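N-terminal acetyltransferase B complex subunit MDM20 (Candida albicans, PDB 5K04) serves as the non-catalytic subunit of the NatB N-terminal acetyltransferase complex, probably as a helical-repeat scaffold that holds the catalytic subunit NAT3. Local coordinates at residues S197-S205 / L218-S228; F245-L253 / N278-L286. All coordinates share one frame; numbering follows the deposited sequence.

Interaction 1. Residues S197-S205 / L218-S228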
# COMPACT_ATOMS: atom_id res chain seq x y z
N SER A 197 -17.00 24.00 13.73
CA SER A 197 -16.37 23.67 15.01
C SER A 197 -17.25 24.13 16.17
O SER A 197 -17.35 23.43 17.19
CB SER A 197 -14.98 24.32 15.07
OG SER A 197 -14.11 23.63 15.95
N LYS A 198 -17.89 25.31 16.04
CA LYS A 198 -18.79 25.80 17.08
C LYS A 198 -19.98 24.88 17.25
O LYS A 198 -20.39 24.56 18.37
CB LYS A 198 -19.27 27.22 16.76
CG LYS A 198 -18.20 28.28 16.83
CD LYS A 198 -17.70 28.47 18.26
CE LYS A 198 -18.56 29.46 19.04
NZ LYS A 198 -17.90 29.89 20.32
N GLU A 199 -20.57 24.45 16.13
CA GLU A 199 -21.74 23.58 16.19
C GLU A 199 -21.37 22.20 16.73
O GLU A 199 -22.11 21.61 17.52
CB GLU A 199 -22.38 23.49 14.81
CG GLU A 199 -22.99 24.79 14.29
CD GLU A 199 -23.35 24.72 12.81
OE1 GLU A 199 -22.54 24.20 12.01
OE2 GLU A 199 -24.45 25.18 12.44
N ILE A 200 -20.21 21.68 16.32
CA ILE A 200 -19.74 20.38 16.79
C ILE A 200 -19.68 20.35 18.32
O ILE A 200 -20.16 19.40 18.96
CB ILE A 200 -18.38 20.04 16.15
CG1 ILE A 200 -18.54 19.71 14.66
CG2 ILE A 200 -17.71 18.89 16.89
CD1 ILE A 200 -17.23 19.40 13.96
N GLU A 201 -19.06 21.37 18.93
CA GLU A 201 -18.98 21.40 20.39
C GLU A 201 -20.36 21.42 21.02
O GLU A 201 -20.65 20.69 21.97
CB GLU A 201 -18.18 22.61 20.88
CG GLU A 201 -18.10 22.63 22.42
CD GLU A 201 -17.30 23.80 22.99
OE1 GLU A 201 -16.86 24.68 22.22
OE2 GLU A 201 -17.12 23.83 24.24
N GLN A 202 -21.23 22.29 20.49
CA GLN A 202 -22.59 22.40 21.00
C GLN A 202 -23.34 21.07 20.86
O GLN A 202 -24.03 20.64 21.79
CB GLN A 202 -23.31 23.54 20.25
CG GLN A 202 -24.71 23.82 20.71
CD GLN A 202 -24.78 24.07 22.21
OE1 GLN A 202 -23.94 24.76 22.78
NE2 GLN A 202 -25.79 23.49 22.85
N VAL A 203 -23.18 20.39 19.72
CA VAL A 203 -23.86 19.11 19.51
C VAL A 203 -23.30 18.04 20.43
O VAL A 203 -24.03 17.39 21.18
CB VAL A 203 -23.77 18.69 18.03
CG1 VAL A 203 -24.33 17.28 17.84
CG2 VAL A 203 -24.51 19.69 17.17
N LEU A 204 -21.97 17.83 20.38
CA LEU A 204 -21.36 16.75 21.13
C LEU A 204 -21.47 16.94 22.65
O LEU A 204 -21.39 15.96 23.39
CB LEU A 204 -19.90 16.60 20.72
CG LEU A 204 -19.70 16.12 19.28
CD1 LEU A 204 -18.24 15.77 19.02
CD2 LEU A 204 -20.61 14.90 19.01
N SER A 205 -21.66 18.18 23.12
CA SER A 205 -21.82 18.43 24.54
C SER A 205 -23.19 18.00 25.06
O SER A 205 -23.37 17.91 26.27
CB SER A 205 -21.63 19.92 24.86
OG SER A 205 -22.74 20.68 24.42
N LEU A 218 -12.74 14.35 18.13
CA LEU A 218 -13.39 15.44 17.42
C LEU A 218 -13.91 16.49 18.39
O LEU A 218 -13.79 17.70 18.13
CB LEU A 218 -14.53 14.86 16.58
CG LEU A 218 -15.25 15.85 15.66
CD1 LEU A 218 -14.29 16.43 14.61
CD2 LEU A 218 -16.44 15.17 15.00
N TYR A 219 -14.47 16.06 19.52
CA TYR A 219 -14.95 16.99 20.53
C TYR A 219 -13.81 17.84 21.07
O TYR A 219 -13.96 19.05 21.27
CB TYR A 219 -15.63 16.21 21.65
CG TYR A 219 -16.32 17.05 22.70
CD1 TYR A 219 -17.10 18.15 22.35
CD2 TYR A 219 -16.23 16.71 24.04
CE1 TYR A 219 -17.74 18.90 23.33
CE2 TYR A 219 -16.86 17.46 25.02
CZ TYR A 219 -17.61 18.55 24.66
OH TYR A 219 -18.24 19.31 25.63
N MET A 220 -12.65 17.22 21.33
CA MET A 220 -11.53 17.95 21.91
C MET A 220 -10.94 18.92 20.89
O MET A 220 -10.57 20.05 21.23
CB MET A 220 -10.46 16.98 22.43
CG MET A 220 -10.77 16.41 23.83
SD MET A 220 -9.42 15.57 24.61
CE MET A 220 -9.55 14.08 23.74
N LYS A 221 -10.85 18.50 19.62
CA LYS A 221 -10.35 19.37 18.57
C LYS A 221 -11.25 20.58 18.37
O LYS A 221 -10.77 21.70 18.16
CB LYS A 221 -10.23 18.57 17.27
CG LYS A 221 -9.85 19.39 16.08
CD LYS A 221 -9.84 18.54 14.81
CE LYS A 221 -9.40 19.41 13.64
NZ LYS A 221 -9.46 18.69 12.35
N ALA A 222 -12.56 20.36 18.46
CA ALA A 222 -13.51 21.46 18.31
C ALA A 222 -13.35 22.48 19.44
O ALA A 222 -13.19 23.68 19.17
CB ALA A 222 -14.94 20.90 18.28
N MET A 223 -13.35 22.01 20.69
CA MET A 223 -13.16 22.91 21.84
C MET A 223 -11.88 23.72 21.70
O MET A 223 -11.86 24.92 22.00
CB MET A 223 -13.10 22.12 23.13
CG MET A 223 -14.40 21.48 23.54
SD MET A 223 -13.98 20.04 24.46
CE MET A 223 -14.99 20.50 25.74
N LYS A 224 -10.80 23.08 21.27
CA LYS A 224 -9.56 23.81 21.09
C LYS A 224 -9.72 24.90 20.04
O LYS A 224 -9.32 26.05 20.26
CB LYS A 224 -8.44 22.83 20.71
CG LYS A 224 -7.06 23.45 20.66
CD LYS A 224 -6.13 22.53 19.88
CE LYS A 224 -4.73 23.09 19.77
NZ LYS A 224 -3.92 22.17 18.92
N GLU A 225 -10.33 24.55 18.90
CA GLU A 225 -10.54 25.53 17.83
C GLU A 225 -11.48 26.65 18.26
O GLU A 225 -11.31 27.80 17.84
CB GLU A 225 -11.09 24.83 16.58
CG GLU A 225 -10.01 24.51 15.53
CD GLU A 225 -10.40 23.38 14.58
OE1 GLU A 225 -11.54 23.39 14.08
OE2 GLU A 225 -9.56 22.48 14.35
N ASN A 226 -12.47 26.35 19.10
CA ASN A 226 -13.37 27.38 19.61
C ASN A 226 -12.78 28.16 20.78
O ASN A 226 -13.42 29.10 21.26
CB ASN A 226 -14.70 26.76 20.04
CG ASN A 226 -15.36 25.92 18.95
OD1 ASN A 226 -15.11 26.12 17.75
ND2 ASN A 226 -16.21 24.97 19.37
N ALA A 227 -11.58 27.81 21.23
CA ALA A 227 -10.96 28.41 22.42
C ALA A 227 -11.82 28.17 23.66
O ALA A 227 -11.91 29.03 24.55
CB ALA A 227 -10.68 29.90 22.23
N SER A 228 -12.47 27.00 23.71
CA SER A 228 -13.29 26.59 24.85
C SER A 228 -12.40 25.89 25.88
O SER A 228 -12.50 24.68 26.14
CB SER A 228 -14.44 25.70 24.39
OG SER A 228 -15.16 26.33 23.35
O HOH W 1 -18.33 22.05 25.56

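Interaction 2. Residues F245-L253 / N278-L286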
# COMPACT_ATOMS: atom_id res chain seq x y z
N PHE A 245 -7.01 7.03 30.60
CA PHE A 245 -6.74 7.09 29.17
C PHE A 245 -5.24 7.13 28.90
O PHE A 245 -4.72 6.31 28.13
CB PHE A 245 -7.49 8.28 28.57
CG PHE A 245 -7.52 8.26 27.08
CD1 PHE A 245 -7.32 7.08 26.39
CD2 PHE A 245 -7.71 9.43 26.36
CE1 PHE A 245 -7.31 7.05 25.01
CE2 PHE A 245 -7.72 9.42 24.99
CZ PHE A 245 -7.51 8.22 24.31
N ASP A 246 -4.51 8.04 29.55
CA ASP A 246 -3.04 8.14 29.45
C ASP A 246 -2.59 8.34 28.01
O ASP A 246 -1.90 7.52 27.41
CB ASP A 246 -2.32 6.94 30.06
CG ASP A 246 -0.79 7.12 30.09
OD1 ASP A 246 -0.31 8.26 29.93
OD2 ASP A 246 -0.06 6.12 30.27
N ASP A 247 -3.00 9.49 27.46
CA ASP A 247 -2.91 9.79 26.04
C ASP A 247 -2.14 11.10 25.86
O ASP A 247 -2.57 12.15 26.34
CB ASP A 247 -4.32 9.90 25.47
CG ASP A 247 -4.34 9.98 23.98
OD1 ASP A 247 -4.04 8.97 23.32
OD2 ASP A 247 -4.72 11.06 23.48
N PHE A 248 -0.99 11.02 25.17
CA PHE A 248 -0.10 12.18 25.11
C PHE A 248 -0.79 13.39 24.50
O PHE A 248 -0.71 14.50 25.04
CB PHE A 248 1.17 11.84 24.34
CG PHE A 248 2.26 12.86 24.51
CD1 PHE A 248 2.78 13.13 25.77
CD2 PHE A 248 2.77 13.55 23.42
CE1 PHE A 248 3.79 14.08 25.93
CE2 PHE A 248 3.79 14.49 23.58
CZ PHE A 248 4.29 14.76 24.84
N ASP A 249 -1.46 13.21 23.36
CA ASP A 249 -2.18 14.31 22.73
C ASP A 249 -3.19 14.93 23.70
O ASP A 249 -3.36 16.16 23.75
CB ASP A 249 -2.88 13.83 21.46
CG ASP A 249 -1.90 13.51 20.34
OD1 ASP A 249 -0.69 13.69 20.53
OD2 ASP A 249 -2.36 13.08 19.26
N THR A 250 -3.85 14.10 24.51
CA THR A 250 -4.80 14.60 25.50
C THR A 250 -4.10 15.30 26.66
O THR A 250 -4.65 16.26 27.22
CB THR A 250 -5.68 13.45 26.01
OG1 THR A 250 -6.25 12.76 24.89
CG2 THR A 250 -6.80 13.98 26.91
N TRP A 251 -2.89 14.86 27.01
CA TRP A 251 -2.11 15.55 28.04
C TRP A 251 -1.72 16.95 27.58
O TRP A 251 -1.79 17.91 28.36
CB TRP A 251 -0.85 14.76 28.40
CG TRP A 251 -1.01 13.61 29.38
CD1 TRP A 251 -0.88 12.27 29.11
CD2 TRP A 251 -1.30 13.70 30.79
NE1 TRP A 251 -1.07 11.53 30.25
CE2 TRP A 251 -1.33 12.38 31.29
CE3 TRP A 251 -1.55 14.76 31.66
CZ2 TRP A 251 -1.60 12.10 32.63
CZ3 TRP A 251 -1.81 14.48 32.98
CH2 TRP A 251 -1.83 13.16 33.46
N LYS A 252 -1.31 17.07 26.32
CA LYS A 252 -0.88 18.37 25.81
C LYS A 252 -2.03 19.36 25.80
O LYS A 252 -1.87 20.52 26.19
CB LYS A 252 -0.29 18.21 24.41
CG LYS A 252 1.03 17.43 24.39
CD LYS A 252 1.36 16.88 22.99
CE LYS A 252 1.73 17.97 22.01
NZ LYS A 252 2.01 17.41 20.66
N LEU A 253 -3.22 18.91 25.36
CA LEU A 253 -4.40 19.77 25.42
C LEU A 253 -4.71 20.16 26.87
O LEU A 253 -5.13 21.30 27.12
CB LEU A 253 -5.59 19.05 24.79
CG LEU A 253 -5.53 18.79 23.27
CD1 LEU A 253 -6.85 18.19 22.79
CD2 LEU A 253 -5.24 20.04 22.46
N ASN A 278 4.77 9.24 29.21
CA ASN A 278 4.05 10.39 28.68
C ASN A 278 4.16 11.60 29.60
O ASN A 278 4.25 12.74 29.13
CB ASN A 278 2.58 10.03 28.46
CG ASN A 278 2.35 9.31 27.13
OD1 ASN A 278 3.22 9.29 26.25
ND2 ASN A 278 1.16 8.73 26.98
N ILE A 279 4.15 11.38 30.92
CA ILE A 279 4.26 12.49 31.85
C ILE A 279 5.69 13.03 31.87
O ILE A 279 5.91 14.23 32.04
CB ILE A 279 3.80 12.05 33.25
CG1 ILE A 279 2.29 11.84 33.27
CG2 ILE A 279 4.24 13.05 34.34
CD1 ILE A 279 1.80 11.28 34.61
N SER A 280 6.68 12.15 31.66
CA SER A 280 8.06 12.60 31.63
C SER A 280 8.32 13.50 30.43
O SER A 280 8.98 14.53 30.56
CB SER A 280 8.99 11.39 31.61
OG SER A 280 8.89 10.70 32.84
N LEU A 281 7.76 13.14 29.27
CA LEU A 281 7.85 14.01 28.10
C LEU A 281 7.00 15.25 28.29
O LEU A 281 7.38 16.34 27.84
CB LEU A 281 7.42 13.26 26.84
CG LEU A 281 8.38 12.19 26.32
CD1 LEU A 281 7.82 11.50 25.09
CD2 LEU A 281 9.74 12.79 26.01
N LEU A 282 5.85 15.11 28.96
CA LEU A 282 4.96 16.26 29.13
C LEU A 282 5.64 17.36 29.92
O LEU A 282 5.42 18.55 29.65
CB LEU A 282 3.68 15.83 29.83
CG LEU A 282 2.59 16.89 29.88
CD1 LEU A 282 2.07 17.15 28.47
CD2 LEU A 282 1.47 16.46 30.81
N LYS A 283 6.47 16.98 30.90
CA LYS A 283 7.19 17.97 31.72
C LYS A 283 8.09 18.84 30.86
O LYS A 283 8.24 20.04 31.14
CB LYS A 283 8.00 17.25 32.80
CG LYS A 283 7.15 16.78 33.96
CD LYS A 283 7.98 16.16 35.06
CE LYS A 283 7.11 15.75 36.25
NZ LYS A 283 6.58 16.91 37.05
N ILE A 284 8.65 18.27 29.79
CA ILE A 284 9.35 19.06 28.79
C ILE A 284 8.38 19.98 28.07
O ILE A 284 8.65 21.18 27.89
CB ILE A 284 10.07 18.15 27.78
CG1 ILE A 284 10.89 17.08 28.52
CG2 ILE A 284 10.96 18.99 26.88
CD1 ILE A 284 11.57 16.09 27.61
N GLU A 285 7.24 19.44 27.65
CA GLU A 285 6.23 20.24 26.97
C GLU A 285 5.69 21.33 27.89
O GLU A 285 5.28 22.40 27.42
CB GLU A 285 5.11 19.33 26.48
CG GLU A 285 4.47 19.76 25.16
CD GLU A 285 5.24 19.30 23.93
OE1 GLU A 285 5.75 18.16 23.94
OE2 GLU A 285 5.33 20.09 22.96
N LEU A 286 5.69 21.08 29.21
CA LEU A 286 5.16 22.07 30.14
C LEU A 286 6.17 23.18 30.39
O LEU A 286 5.77 24.34 30.56
CB LEU A 286 4.75 21.39 31.44
CG LEU A 286 4.12 22.28 32.53
CD1 LEU A 286 2.75 22.79 32.09
CD2 LEU A 286 4.03 21.56 33.88
O HOH W 2 4.93 16.92 20.96

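Interaction 1. Residues S197-S205 / L218-S228
Helices 197-204 and 218-225 touch where Ser-197 and Ala-222 bring their CA atoms to 4.9 Å, the short axes passing 8.4 Å apart with their N-to-C directions at 128°. They are successive helices of a chain without strands, consistent with the TPR-like solenoid expected from the family's clan, and the second closes in a Schellman motif at Ala-227. The amide of Asn-226 spans one turn of helix 197-204, from Ser-197 to Glu-201. Its ND2 gives one hydrogen to Ser-197 O at 2.9 Å, in its own amide plane but well above the carbonyl plane, and Glu-201 N reaches that oxygen from the opposite face. The other hydrogen goes almost straight, at 175°, to the anti lone pair of Glu-201 OE1. That carboxylate lies nearly coplanar with the amide, and its OE1 also takes Ser-228 OG at 2.6 Å on the syn side. Glu-201 gets there fully extended, with CG anti to its backbone N (chi1 -180°). Apolar packing fills the middle, Ile-200 CG2 lying 3.7 Å from Ala-222 CB. Farther along, Leu-204 CB rests 3.6 Å from Tyr-219 CD1, while Met-223 SD, one turn on from Tyr-219 in its own helix, stands over the centre of one ring face; the ring also meets Tyr-235 edge-to-face. A water links the ends of Glu-201 and Tyr-219, donating to Glu-201 OE2 and lying 2.7 Å from Tyr-219 OH.

Interaction 2. Residues F245-L253 / N278-L286
Phe-248 and Trp-251 of the first turns of helix 248-260 pack against one side of helix 277-289, the short axes running 10.1 Å apart at 35°, a roughly parallel pairing within the NatB non-catalytic subunit family region. The tight part is a knob-into-hole fit: the Phe-248 ring enters the hole formed by Asn-278, Leu-281, Leu-282 and Glu-285. It does so edge first, with CE1 3.5 Å from Asn-278 O and Leu-282 N lying in the ring plane. The chi1 of -167°, which puts CG anti to the backbone N, carries the ring across to the second helix. Trp-251 adds the more purely apolar half. Ile-279 CG1 sits over one face of the indole, offset toward the rim, and Leu-282 CD2 comes within 3.6 Å of Trp-251 CE3. Where the helix starts, Asp-246 OD1 weakly accepts from both Asn-278 ND2, at 3.3 Å, and Trp-251 NE1, which meets it in the indole plane. Beside it Asp-247 N-caps the helix, its OD2 taking a weak bond from Thr-250 N and another from Thr-250 OG1 at 2.7 Å. Asn-278 ND2 also donates to Thr-2 O of the NAT3 chain, so this amide ties the contact to the catalytic subunit. The opposite end is looser and wetter. Lys-252 NZ and Glu-285 OE2 stay 4.8 Å apart, and a water links the two side chains by the other oxygen, accepting from Lys-252 NZ at 3.0 Å and giving only a weak bond to Glu-285 OE1, which is also hydrogen-bonded to Tyr-318 OH. Around this pair, helix 229-242 meets Thr-250 and Trp-251, helix 213-225 touches Leu-253, and helix 295-305 backs Ser-280 and Leu-281.

How the interactions relate
Both contacts join helices of one solenoid, in series along the chain with centres about 21 Å apart, yet they share no helix. They meet directly: from helix 213-225 of interaction 1, Met-220 packs on Thr-250 and Leu-253 of helix 248-260 in interaction 2, and Lys-224 on Leu-253. Interaction 1 is partly buried, with four of its 14 touching residues exposed, and its polar links include two nearly straight bonds from one amide. Interaction 2 has seven of 10 touching residues buried and none exposed; aromatic and aliphatic insertion dominates, its direct polar bond being weak. Their surroundings differ too: NAT3 reaches interaction 2, whereas no other chain of the assembly touches interaction 1.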